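Local atomic coordinates of prenylcyclase (Actinoplanes teichomyceticus, PDB entry 6IJ1), a protein that probably acts on prenyl substrates as a cyclase, and appears related in fold to terpenoid cyclases and protein prenyltransferases. Residues V51-P56 against L334-R338; V177-L181 against L209-T215. All coordinates share one frame. Residues are numbered along the deposited sequence.

Contact 1 of 2, residues V51-P56 against L334-R338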
ATOM      1  N   VAL A  51       5.626  -5.715  -6.820  1.00 15.71           N
ATOM      2  CA  VAL A  51       6.910  -5.988  -6.168  1.00 16.72           C
ATOM      3  C   VAL A  51       7.714  -6.984  -7.001  1.00 17.68           C
ATOM      4  O   VAL A  51       8.921  -6.793  -7.253  1.00 18.91           O
ATOM      5  CB  VAL A  51       6.682  -6.504  -4.727  1.00 16.72           C
ATOM      6  CG1 VAL A  51       8.013  -6.940  -4.123  1.00 18.56           C
ATOM      7  CG2 VAL A  51       6.062  -5.390  -3.864  1.00 16.45           C
ATOM      8  N   LEU A  52       7.050  -8.050  -7.468  1.00 17.82           N
ATOM      9  CA  LEU A  52       7.752  -9.124  -8.166  1.00 16.67           C
ATOM     10  C   LEU A  52       8.410  -8.603  -9.437  1.00 17.06           C
ATOM     11  O   LEU A  52       9.501  -9.045  -9.762  1.00 21.65           O
ATOM     12  CB  LEU A  52       6.789 -10.271  -8.475  1.00 16.47           C
ATOM     13  CG  LEU A  52       6.350 -11.118  -7.270  1.00 18.52           C
ATOM     14  CD1 LEU A  52       5.335 -12.163  -7.674  1.00 22.01           C
ATOM     15  CD2 LEU A  52       7.549 -11.788  -6.601  1.00 20.03           C
ATOM     16  N   VAL A  53       7.775  -7.672 -10.161  1.00 17.49           N
ATOM     17  CA  VAL A  53       8.409  -7.269 -11.427  1.00 19.05           C
ATOM     18  C   VAL A  53       9.654  -6.422 -11.204  1.00 22.61           C
ATOM     19  O   VAL A  53      10.414  -6.193 -12.159  1.00 23.35           O
ATOM     20  CB  VAL A  53       7.432  -6.520 -12.384  1.00 17.58           C
ATOM     21  CG1 VAL A  53       6.243  -7.381 -12.809  1.00 19.56           C
ATOM     22  CG2 VAL A  53       6.954  -5.163 -11.830  1.00 18.66           C
ATOM     23  N   GLN A  54       9.938  -5.984  -9.977  1.00 18.78           N
ATOM     24  CA  GLN A  54      11.128  -5.207  -9.650  1.00 20.27           C
ATOM     25  C   GLN A  54      12.277  -6.047  -9.096  1.00 25.52           C
ATOM     26  O   GLN A  54      13.346  -5.484  -8.805  1.00 29.15           O
ATOM     27  CB  GLN A  54      10.783  -4.136  -8.630  1.00 21.42           C
ATOM     28  CG  GLN A  54       9.742  -3.163  -9.112  1.00 18.99           C
ATOM     29  CD  GLN A  54       9.368  -2.204  -7.992  1.00 24.82           C
ATOM     30  OE1 GLN A  54      10.219  -1.446  -7.486  1.00 26.20           O
ATOM     31  NE2 GLN A  54       8.114  -2.302  -7.520  1.00 21.20           N
ATOM     32  N   LEU A  55      12.093  -7.354  -8.906  1.00 23.47           N
ATOM     33  CA  LEU A  55      13.090  -8.226  -8.309  1.00 26.36           C
ATOM     34  C   LEU A  55      13.901  -8.899  -9.401  1.00 26.08           C
ATOM     35  O   LEU A  55      13.386  -9.184 -10.481  1.00 26.81           O
ATOM     36  CB  LEU A  55      12.423  -9.289  -7.439  1.00 23.70           C
ATOM     37  CG  LEU A  55      11.639  -8.634  -6.283  1.00 21.15           C
ATOM     38  CD1 LEU A  55      10.994  -9.716  -5.428  1.00 22.79           C
ATOM     39  CD2 LEU A  55      12.520  -7.725  -5.437  1.00 23.06           C
ATOM     40  N   PRO A  56      15.169  -9.201  -9.119  1.00 29.18           N
ATOM     41  CA  PRO A  56      16.046  -9.787 -10.150  1.00 35.01           C
ATOM     42  C   PRO A  56      15.919 -11.306 -10.222  1.00 30.36           C
ATOM     43  O   PRO A  56      16.867 -12.068  -9.942  1.00 36.76           O
ATOM     44  CB  PRO A  56      17.431  -9.326  -9.687  1.00 33.82           C
ATOM     45  CG  PRO A  56      17.333  -9.384  -8.162  1.00 33.75           C
ATOM     46  CD  PRO A  56      15.895  -8.886  -7.873  1.00 30.97           C
ATOM     47  N   LEU A 334       9.858  -7.718   0.828  1.00 14.05           N
ATOM     48  CA  LEU A 334      10.771  -7.896  -0.314  1.00 13.60           C
ATOM     49  C   LEU A 334      11.080  -6.558  -0.970  1.00 15.14           C
ATOM     50  O   LEU A 334      12.231  -6.332  -1.388  1.00 17.34           O
ATOM     51  CB  LEU A 334      10.174  -8.858  -1.339  1.00 14.76           C
ATOM     52  CG  LEU A 334      10.041 -10.288  -0.817  1.00 16.12           C
ATOM     53  CD1 LEU A 334       9.334 -11.167  -1.857  1.00 19.62           C
ATOM     54  CD2 LEU A 334      11.438 -10.909  -0.510  1.00 22.59           C
ATOM     55  N   GLN A 335      10.084  -5.668  -1.075  1.00 15.73           N
ATOM     56  CA  GLN A 335      10.379  -4.347  -1.661  1.00 15.94           C
ATOM     57  C   GLN A 335      11.436  -3.627  -0.835  1.00 16.75           C
ATOM     58  O   GLN A 335      12.382  -3.017  -1.388  1.00 16.75           O
ATOM     59  CB  GLN A 335       9.059  -3.556  -1.763  1.00 16.27           C
ATOM     60  CG  GLN A 335       9.211  -2.134  -2.381  1.00 17.49           C
ATOM     61  CD  GLN A 335       9.308  -2.199  -3.856  1.00 24.80           C
ATOM     62  OE1 GLN A 335       8.401  -2.697  -4.519  1.00 22.94           O
ATOM     63  NE2 GLN A 335      10.407  -1.734  -4.402  1.00 28.07           N
ATOM     64  N   ALA A 336      11.349  -3.710   0.490  1.00 15.38           N
ATOM     65  CA  ALA A 336      12.357  -3.069   1.333  1.00 15.35           C
ATOM     66  C   ALA A 336      13.716  -3.723   1.165  1.00 16.93           C
ATOM     67  O   ALA A 336      14.734  -3.025   1.190  1.00 17.34           O
ATOM     68  CB  ALA A 336      11.901  -3.163   2.801  1.00 16.38           C
ATOM     69  N   LEU A 337      13.757  -5.047   1.087  1.00 15.75           N
ATOM     70  CA  LEU A 337      15.079  -5.710   0.977  1.00 15.97           C
ATOM     71  C   LEU A 337      15.746  -5.318  -0.343  1.00 19.41           C
ATOM     72  O   LEU A 337      16.956  -5.121  -0.347  1.00 21.90           O
ATOM     73  CB  LEU A 337      14.910  -7.220   1.138  1.00 16.91           C
ATOM     74  CG  LEU A 337      14.605  -7.659   2.567  1.00 18.76           C
ATOM     75  CD1 LEU A 337      14.418  -9.161   2.645  1.00 20.09           C
ATOM     76  CD2 LEU A 337      15.695  -7.204   3.521  1.00 21.14           C
ATOM     77  N   ARG A 338      14.963  -5.184  -1.406  1.00 17.25           N
ATOM     78  CA  ARG A 338      15.528  -4.767  -2.709  1.00 20.48           C
ATOM     79  C   ARG A 338      16.105  -3.357  -2.558  1.00 23.05           C
ATOM     80  O   ARG A 338      17.196  -3.117  -3.054  1.00 23.18           O
ATOM     81  CB  ARG A 338      14.450  -4.848  -3.788  1.00 23.98           C
ATOM     82  CG  ARG A 338      14.857  -4.238  -5.118  1.00 29.96           C
ATOM     83  CD  ARG A 338      15.514  -5.270  -6.002  1.00 41.73           C
ATOM     84  NE  ARG A 338      16.731  -5.851  -5.468  1.00 52.75           N
ATOM     85  CZ  ARG A 338      17.843  -6.016  -6.172  1.00 55.28           C
ATOM     86  NH1 ARG A 338      17.874  -5.641  -7.437  1.00 53.46           N
ATOM     87  NH2 ARG A 338      18.916  -6.539  -5.607  1.00 53.48           N
TER
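Gln-335 and Arg-338 lose the most surface here. They sit on helix 327-341 and face the end of helix 42-52 and the turn that follows it. Gln-335 is a buried polar residue. Its NE2 donates to Gln-54 OE1 at 3.1 Å. Gln-54 NE2 also hydrogen-bonds to the carbonyl O of Gly-50 in helix 42-52. Gln-335 OE1 also lies 3.6 Å from Val-51 CG2.

Arg-338 lies three residues on, nearly one helical turn, and meets the 51-56 segment mostly through carbon. Its CB packs on Leu-55 CD2 at 3.8 Å, and its CD sits 3.6 Å from Gln-54 O. Pro-56 CD covers one face of the guanidinium, 3.8 Å from Arg-338 NH1.

Val-51 completes the fit from the helix side. Its CG1 is 4.0 Å from Leu-334 CB, and Leu-55 CD1 is 4.2 Å from Leu-334 CD1. The type I turn from Leu-52 to Leu-55 brings Leu-55 back toward helix 327-341. Helix 10-23 adds Val-18 and Leu-21 to this apolar patch. Such joining of the second helix to the last is consistent with the closed ring of an alpha/alpha toroid, as in terpenoid cyclases.

Contact 2 of 2, residues V177-L181 against L209-T215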
ATOM      1  N   VAL A 177       0.138  16.401  -5.652  1.00 16.84           N
ATOM      2  CA  VAL A 177       1.396  16.482  -4.906  1.00 15.76           C
ATOM      3  C   VAL A 177       1.351  17.625  -3.889  1.00 17.09           C
ATOM      4  O   VAL A 177       1.825  17.473  -2.751  1.00 17.41           O
ATOM      5  CB  VAL A 177       2.562  16.650  -5.890  1.00 17.50           C
ATOM      6  CG1 VAL A 177       3.832  17.134  -5.130  1.00 19.07           C
ATOM      7  CG2 VAL A 177       2.869  15.328  -6.683  1.00 17.74           C
ATOM      8  N   ASN A 178       0.799  18.802  -4.271  1.00 17.69           N
ATOM      9  CA  ASN A 178       0.725  19.903  -3.312  1.00 21.90           C
ATOM     10  C   ASN A 178      -0.114  19.533  -2.107  1.00 17.18           C
ATOM     11  O   ASN A 178       0.264  19.853  -0.974  1.00 19.40           O
ATOM     12  CB  ASN A 178       0.178  21.186  -3.973  1.00 19.41           C
ATOM     13  CG  ASN A 178       1.230  21.820  -4.851  1.00 29.13           C
ATOM     14  OD1 ASN A 178       2.417  21.578  -4.638  1.00 34.11           O
ATOM     15  ND2 ASN A 178       0.815  22.606  -5.830  1.00 34.88           N
ATOM     16  N   GLY A 179      -1.218  18.806  -2.336  1.00 17.52           N
ATOM     17  CA  GLY A 179      -2.075  18.402  -1.240  1.00 18.04           C
ATOM     18  C   GLY A 179      -1.360  17.397  -0.355  1.00 17.87           C
ATOM     19  O   GLY A 179      -1.441  17.481   0.880  1.00 18.30           O
ATOM     20  N   LEU A 180      -0.619  16.487  -0.972  1.00 16.53           N
ATOM     21  CA  LEU A 180       0.149  15.510  -0.186  1.00 15.37           C
ATOM     22  C   LEU A 180       1.195  16.207   0.669  1.00 17.15           C
ATOM     23  O   LEU A 180       1.302  15.947   1.884  1.00 16.37           O
ATOM     24  CB  LEU A 180       0.793  14.503  -1.121  1.00 16.27           C
ATOM     25  CG  LEU A 180       1.648  13.412  -0.481  1.00 14.96           C
ATOM     26  CD1 LEU A 180       0.762  12.542   0.527  1.00 15.74           C
ATOM     27  CD2 LEU A 180       2.249  12.498  -1.517  1.00 15.59           C
ATOM     28  N   LEU A 181       1.936  17.164   0.081  1.00 16.40           N
ATOM     29  CA  LEU A 181       2.946  17.885   0.851  1.00 16.40           C
ATOM     30  C   LEU A 181       2.329  18.638   2.021  1.00 15.73           C
ATOM     31  O   LEU A 181       2.903  18.633   3.116  1.00 18.22           O
ATOM     32  CB  LEU A 181       3.686  18.877  -0.059  1.00 15.85           C
ATOM     33  CG  LEU A 181       4.578  18.170  -1.078  1.00 17.30           C
ATOM     34  CD1 LEU A 181       5.103  19.251  -2.067  1.00 21.26           C
ATOM     35  CD2 LEU A 181       5.811  17.484  -0.449  1.00 18.93           C
ATOM     36  N   LEU A 209       7.018  10.799  -4.105  1.00 16.80           N
ATOM     37  CA  LEU A 209       7.498  12.180  -4.255  1.00 17.45           C
ATOM     38  C   LEU A 209       8.907  12.205  -4.803  1.00 19.98           C
ATOM     39  O   LEU A 209       9.345  13.273  -5.297  1.00 19.87           O
ATOM     40  CB  LEU A 209       7.421  12.905  -2.913  1.00 17.33           C
ATOM     41  CG  LEU A 209       6.060  13.289  -2.268  1.00 19.48           C
ATOM     42  CD1 LEU A 209       6.069  13.591  -0.764  1.00 22.52           C
ATOM     43  CD2 LEU A 209       5.347  14.467  -2.971  1.00 22.62           C
ATOM     44  N   ALA A 210       9.634  11.090  -4.751  1.00 20.02           N
ATOM     45  CA  ALA A 210      11.011  11.087  -5.274  1.00 19.53           C
ATOM     46  C   ALA A 210      11.013  11.332  -6.759  1.00 20.74           C
ATOM     47  O   ALA A 210      12.040  11.679  -7.318  1.00 23.53           O
ATOM     48  CB  ALA A 210      11.673   9.764  -4.957  1.00 23.89           C
ATOM     49  N   THR A 211       9.837  11.244  -7.369  1.00 23.36           N
ATOM     50  CA  THR A 211       9.700  11.277  -8.796  1.00 27.87           C
ATOM     51  C   THR A 211       9.279  12.674  -9.275  1.00 28.94           C
ATOM     52  O   THR A 211       9.048  12.872 -10.482  1.00 26.84           O
ATOM     53  CB  THR A 211       8.713  10.151  -9.219  1.00 27.35           C
ATOM     54  OG1 THR A 211       7.383  10.500  -8.872  1.00 26.21           O
ATOM     55  CG2 THR A 211       8.961   8.795  -8.484  1.00 27.39           C
ATOM     56  N   VAL A 212       9.274  13.665  -8.366  1.00 24.19           N
ATOM     57  CA  VAL A 212       8.822  15.052  -8.578  1.00 21.83           C
ATOM     58  C   VAL A 212       9.745  16.117  -7.991  1.00 27.17           C
ATOM     59  O   VAL A 212      10.200  16.012  -6.845  1.00 24.17           O
ATOM     60  CB  VAL A 212       7.407  15.194  -7.970  1.00 28.35           C
ATOM     61  CG1 VAL A 212       6.995  16.634  -7.839  1.00 34.11           C
ATOM     62  CG2 VAL A 212       6.417  14.398  -8.842  1.00 32.33           C
ATOM     63  N   PRO A 213      10.046  17.203  -8.708  1.00 24.12           N
ATOM     64  CA  PRO A 213      10.929  18.218  -8.139  1.00 25.06           C
ATOM     65  C   PRO A 213      10.228  19.010  -7.045  1.00 24.30           C
ATOM     66  O   PRO A 213       8.997  19.041  -6.923  1.00 31.19           O
ATOM     67  CB  PRO A 213      11.272  19.120  -9.339  1.00 28.59           C
ATOM     68  CG  PRO A 213      10.969  18.236 -10.548  1.00 32.71           C
ATOM     69  CD  PRO A 213       9.750  17.469 -10.126  1.00 35.09           C
ATOM     70  N   GLY A 214      11.053  19.587  -6.164  1.00 22.47           N
ATOM     71  CA  GLY A 214      10.491  20.373  -5.090  1.00 22.02           C
ATOM     72  C   GLY A 214      10.090  19.611  -3.829  1.00 21.03           C
ATOM     73  O   GLY A 214       9.593  20.227  -2.865  1.00 25.28           O
ATOM     74  N   THR A 215      10.340  18.316  -3.772  1.00 20.66           N
ATOM     75  CA  THR A 215       9.898  17.515  -2.642  1.00 17.36           C
ATOM     76  C   THR A 215      11.051  17.038  -1.792  1.00 21.03           C
ATOM     77  O   THR A 215      10.838  16.285  -0.818  1.00 17.17           O
ATOM     78  CB  THR A 215       9.089  16.300  -3.137  1.00 18.17           C
ATOM     79  OG1 THR A 215       9.993  15.399  -3.789  1.00 21.90           O
ATOM     80  CG2 THR A 215       7.945  16.704  -4.047  1.00 21.77           C
TER
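This is a helix packed against the loop joining helix 198-209 to helix 216-229, consistent with an alpha/alpha toroid, as in terpenoid cyclases. Helix 173-182 supplies Val-177, Leu-180 and Leu-181. Residues 209-215 form the loop.

The packing between the segments is apolar. Leu-209 is the main residue of the connection, and it touches all three helix side chains. Its CD2 lies 3.8 Å from Val-177 CG1 and 3.9 Å from Leu-180 CD2. Its CD1 lies 3.9 Å from Leu-181 CD2. Val-177 also reaches Val-212, CG1 to CG1, at 4.2 Å. Thr-215 joins through its methyl group, with CG2 4.3 Å from both Val-177 CG1 and Leu-181 CD2. Trp-190 packs on Leu-209, and Ala-218 of helix 216-229 packs on Leu-181.

The backbone of the connection is shaped by two consecutive beta turns. The first, from Leu-209 to Val-212, is type I. The second, from Val-212 to Thr-215, is type II. Gly-214 has a positive phi of 86°, where a CB would clash with the carbonyl oxygen before it.

The polar bonds do two things. Thr-211 OG1 bonds to Arg-173, which anchors the loop to helix 173-182. Others close the loop on itself. Thr-215 OG1, which also bonds to Arg-219, donates to Leu-209 O at 2.7 Å, and Val-212 N donates to the same Leu-209 O at 3.1 Å.

In the fold
Both contacts set a helix against a turn beside a helix end, but they hold different elements. Contact 1 joins helix 42-52 to helix 327-341, bringing near-terminal parts of the chain together. Contact 2 is more local and joins helix 173-182 to the connection before helix 216-229. Neither is central: the centre of contact 1 is about 14 Å from the centre of the chain and that of contact 2 about 18 Å. Even so, contact 2 is the more buried, and its pairing is apolar. Contact 1 is partly buried and mixes leucine and valine packing with a glutamine pair and an arginine. Their nearest atoms are about 10 Å apart, so they do not touch.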